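Local coordinates for penicillin-binding protein 2B (PDB 2WAD) that cross-links the peptides of neighbouring glycan strands in the pneumococcal cell wall as a penicillin-binding transpeptidase, probably as part of the elongation machinery, at residues A[347-359]-A[533-546]. Residues are numbered along the deposited sequence; the frame is centred on the assembly and turned at random.
Sequences ALNPQTGAVLSMS and ATIANNGVRLAPHI. Unlike the reference sequence in segment 347-359: Gln351 (reference Lys). Unlike the reference sequence in segment 533-546: Leu542 (reference Val), His545 (reference Arg).
His545 meets the end of the hairpin loop, Thr352 to Ala354, and the first strand residue, Val355, along a short run of backbone. His545 N donates to Gly353 O over 2.9 Å, from well above the carbonyl plane, and His545 O takes the N-H of Val355, making a single beta bridge centred on Ala354. From CB, the His545 side chain turns back over the hairpin: with chi1 at 61° CG sits between the backbone N and the carbonyl carbon. CD2 lies 3.4 Å from Thr352 O, CE1 comes near Ala354 CA, which lies over one ring face in a CH-pi contact, and NE2 at the tip gives a weak, bent bond (126° at the hydrogen) to Thr352 O, which lies at the ring edge. ND1 has the stronger partner, Val547 O. A water donates to Thr352 O and Ala543 O, bridging the two segments beside the ring.

Gly353 comes close to the backbone of the other segment: its CA-H points at Ala543 O, and its carbonyl also receives the CA-H of Pro544, with CA 3.1 Å from Gly353 O. Leu542 puts CD1 against Gln351 O, 3.4 Å away. Farther along, Pro350 CB packs on Ala536 CB at 3.8 Å and on Ala533, at the end of helix 525-536. That helix closes in a Schellman motif, and Asn537 ND2 bonds Val540 O across the type I' turn that follows. On the other flank the Met358 and Ile546 side chains cross at about a right angle, with Met358 SD 3.7 Å from Ile546 CD1.

The contact thus fastens the hairpin joining strands 342-348 and 355-363 of the antiparallel sheet to the end of helix 525-536, Leu542 of strand 540-542 and the link that leads into strand 547-553, within the transpeptidase domain's penicillin-binding, beta-lactamase-like fold.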
# COMPACT_ATOMS: atom_id res chain seq x y z
N ALA A 347 12.14 -3.84 -7.08
CA ALA A 347 13.04 -4.99 -7.00
C ALA A 347 12.48 -5.96 -5.97
O ALA A 347 12.10 -5.54 -4.86
CB ALA A 347 14.45 -4.50 -6.52
N LEU A 348 12.49 -7.25 -6.30
CA LEU A 348 11.99 -8.30 -5.40
C LEU A 348 13.01 -9.43 -5.25
O LEU A 348 13.77 -9.70 -6.18
CB LEU A 348 10.72 -8.92 -5.98
CG LEU A 348 9.51 -8.03 -6.31
CD1 LEU A 348 8.36 -8.86 -6.89
CD2 LEU A 348 9.04 -7.27 -5.09
N ASN A 349 13.02 -10.10 -4.10
CA ASN A 349 13.75 -11.34 -3.90
C ASN A 349 12.81 -12.42 -4.46
O ASN A 349 11.73 -12.63 -3.90
CB ASN A 349 13.97 -11.55 -2.39
CG ASN A 349 14.68 -12.86 -2.04
OD1 ASN A 349 14.59 -13.87 -2.74
ND2 ASN A 349 15.37 -12.84 -0.90
N PRO A 350 13.20 -13.06 -5.57
CA PRO A 350 12.34 -14.04 -6.27
C PRO A 350 12.21 -15.37 -5.50
O PRO A 350 11.37 -16.20 -5.86
CB PRO A 350 13.11 -14.33 -7.56
CG PRO A 350 14.62 -14.09 -7.12
CD PRO A 350 14.53 -12.92 -6.19
N GLN A 351 13.03 -15.56 -4.47
CA GLN A 351 12.96 -16.82 -3.69
C GLN A 351 11.90 -16.73 -2.60
O GLN A 351 11.44 -17.75 -2.12
CB GLN A 351 14.33 -17.16 -3.07
CG GLN A 351 15.36 -17.70 -4.08
CD GLN A 351 16.77 -17.93 -3.49
OE1 GLN A 351 17.05 -17.55 -2.35
NE2 GLN A 351 17.66 -18.55 -4.27
N THR A 352 11.54 -15.52 -2.18
CA THR A 352 10.70 -15.35 -0.99
C THR A 352 9.59 -14.31 -1.15
O THR A 352 8.65 -14.27 -0.35
CB THR A 352 11.52 -14.90 0.23
OG1 THR A 352 11.93 -13.53 0.07
CG2 THR A 352 12.72 -15.83 0.49
N GLY A 353 9.69 -13.44 -2.15
CA GLY A 353 8.68 -12.40 -2.30
C GLY A 353 9.04 -11.15 -1.52
O GLY A 353 8.34 -10.14 -1.63
N ALA A 354 10.15 -11.18 -0.79
CA ALA A 354 10.58 -9.99 -0.05
C ALA A 354 10.76 -8.79 -0.97
O ALA A 354 11.34 -8.93 -2.04
CB ALA A 354 11.88 -10.26 0.70
N VAL A 355 10.28 -7.62 -0.54
CA VAL A 355 10.41 -6.41 -1.36
C VAL A 355 11.74 -5.73 -1.05
O VAL A 355 11.98 -5.35 0.09
CB VAL A 355 9.22 -5.42 -1.18
CG1 VAL A 355 9.56 -4.05 -1.79
CG2 VAL A 355 7.96 -5.98 -1.86
N LEU A 356 12.61 -5.63 -2.05
CA LEU A 356 13.93 -5.01 -1.85
C LEU A 356 13.85 -3.49 -1.96
O LEU A 356 14.49 -2.78 -1.20
CB LEU A 356 14.96 -5.57 -2.84
CG LEU A 356 15.05 -7.10 -2.75
CD1 LEU A 356 15.92 -7.64 -3.88
CD2 LEU A 356 15.51 -7.55 -1.33
N SER A 357 13.04 -3.00 -2.90
CA SER A 357 12.68 -1.59 -2.95
C SER A 357 11.55 -1.39 -3.95
O SER A 357 11.40 -2.17 -4.88
CB SER A 357 13.86 -0.71 -3.38
OG SER A 357 14.14 -0.97 -4.73
N MET A 358 10.79 -0.32 -3.72
CA MET A 358 9.70 0.13 -4.55
C MET A 358 9.91 1.64 -4.69
O MET A 358 9.61 2.38 -3.77
CB MET A 358 8.36 0.02 -3.80
CG MET A 358 8.21 -1.11 -2.84
SD MET A 358 6.79 -1.08 -1.73
CE MET A 358 5.47 -0.27 -2.67
N SER A 359 10.35 2.10 -5.86
CA SER A 359 10.77 3.49 -6.03
C SER A 359 10.00 4.08 -7.19
O SER A 359 9.80 3.41 -8.21
CB SER A 359 12.26 3.54 -6.42
OG SER A 359 13.10 3.44 -5.29
N ALA A 533 9.87 -12.04 -11.57
CA ALA A 533 10.27 -12.84 -10.38
C ALA A 533 9.74 -14.27 -10.45
O ALA A 533 10.41 -15.21 -10.02
CB ALA A 533 9.82 -12.19 -9.07
N THR A 534 8.54 -14.41 -11.03
CA THR A 534 7.91 -15.71 -11.24
C THR A 534 8.72 -16.58 -12.21
O THR A 534 8.97 -17.77 -11.97
CB THR A 534 6.45 -15.54 -11.77
OG1 THR A 534 5.66 -14.84 -10.78
CG2 THR A 534 5.80 -16.88 -12.08
N ILE A 535 9.14 -15.98 -13.31
CA ILE A 535 10.10 -16.62 -14.21
C ILE A 535 11.38 -17.02 -13.47
O ILE A 535 11.87 -18.15 -13.59
CB ILE A 535 10.44 -15.71 -15.42
CG1 ILE A 535 9.19 -15.49 -16.27
CG2 ILE A 535 11.56 -16.38 -16.24
CD1 ILE A 535 9.29 -14.46 -17.39
N ALA A 536 11.90 -16.10 -12.68
CA ALA A 536 13.14 -16.35 -11.96
C ALA A 536 12.97 -17.45 -10.90
O ALA A 536 13.95 -18.06 -10.49
CB ALA A 536 13.62 -15.04 -11.30
N ASN A 537 11.74 -17.70 -10.44
CA ASN A 537 11.49 -18.71 -9.42
C ASN A 537 10.86 -19.95 -10.06
O ASN A 537 10.10 -20.70 -9.43
CB ASN A 537 10.57 -18.12 -8.34
CG ASN A 537 10.49 -18.96 -7.09
OD1 ASN A 537 11.51 -19.41 -6.58
ND2 ASN A 537 9.27 -19.15 -6.57
N ASN A 538 11.13 -20.13 -11.34
CA ASN A 538 10.71 -21.32 -12.09
C ASN A 538 9.22 -21.60 -12.15
O ASN A 538 8.79 -22.76 -12.13
CB ASN A 538 11.50 -22.54 -11.64
CG ASN A 538 12.99 -22.39 -11.94
OD1 ASN A 538 13.37 -21.98 -13.04
ND2 ASN A 538 13.84 -22.66 -10.96
N GLY A 539 8.43 -20.53 -12.22
CA GLY A 539 6.99 -20.63 -12.47
C GLY A 539 6.15 -20.58 -11.21
O GLY A 539 4.93 -20.56 -11.26
N VAL A 540 6.78 -20.58 -10.05
CA VAL A 540 6.06 -20.43 -8.79
C VAL A 540 5.97 -18.96 -8.35
O VAL A 540 6.94 -18.34 -7.91
CB VAL A 540 6.66 -21.27 -7.66
CG1 VAL A 540 5.93 -20.96 -6.35
CG2 VAL A 540 6.60 -22.76 -8.03
N ARG A 541 4.77 -18.42 -8.49
CA ARG A 541 4.55 -17.01 -8.29
C ARG A 541 4.33 -16.73 -6.81
O ARG A 541 3.57 -17.43 -6.15
CB ARG A 541 3.31 -16.65 -9.07
CG ARG A 541 2.89 -15.19 -8.98
CD ARG A 541 1.68 -15.07 -9.90
NE ARG A 541 1.00 -13.85 -9.58
CZ ARG A 541 -0.27 -13.75 -9.23
NH1 ARG A 541 -1.07 -14.80 -9.21
NH2 ARG A 541 -0.73 -12.54 -8.95
N LEU A 542 5.02 -15.73 -6.28
CA LEU A 542 5.05 -15.49 -4.85
C LEU A 542 4.49 -14.11 -4.54
O LEU A 542 4.73 -13.15 -5.28
CB LEU A 542 6.49 -15.58 -4.35
CG LEU A 542 7.27 -16.91 -4.43
CD1 LEU A 542 8.58 -16.76 -3.64
CD2 LEU A 542 6.46 -18.10 -3.89
N ALA A 543 3.69 -14.01 -3.48
CA ALA A 543 3.18 -12.71 -3.07
C ALA A 543 4.35 -11.88 -2.59
O ALA A 543 5.18 -12.34 -1.80
CB ALA A 543 2.15 -12.86 -1.94
N PRO A 544 4.42 -10.62 -3.05
CA PRO A 544 5.43 -9.68 -2.57
C PRO A 544 5.05 -9.22 -1.18
O PRO A 544 3.87 -9.05 -0.88
CB PRO A 544 5.38 -8.52 -3.58
CG PRO A 544 4.26 -8.79 -4.51
CD PRO A 544 3.50 -10.01 -4.02
N HIS A 545 6.03 -9.09 -0.29
CA HIS A 545 5.71 -8.71 1.07
C HIS A 545 6.76 -7.69 1.50
O HIS A 545 7.96 -7.90 1.27
CB HIS A 545 5.54 -9.90 2.03
CG HIS A 545 6.76 -10.78 2.19
ND1 HIS A 545 7.66 -10.61 3.22
CD2 HIS A 545 7.18 -11.85 1.49
CE1 HIS A 545 8.60 -11.53 3.12
NE2 HIS A 545 8.33 -12.30 2.08
N ILE A 546 6.29 -6.58 2.05
CA ILE A 546 7.14 -5.48 2.49
C ILE A 546 7.59 -5.71 3.94
O ILE A 546 8.65 -5.24 4.37
CB ILE A 546 6.36 -4.16 2.40
CG1 ILE A 546 5.95 -3.86 0.96
CG2 ILE A 546 7.19 -3.00 2.94
CD1 ILE A 546 4.75 -2.93 0.81
O HOH W 1 9.46 -15.17 -6.89
O HOH W 2 5.56 -14.37 -0.26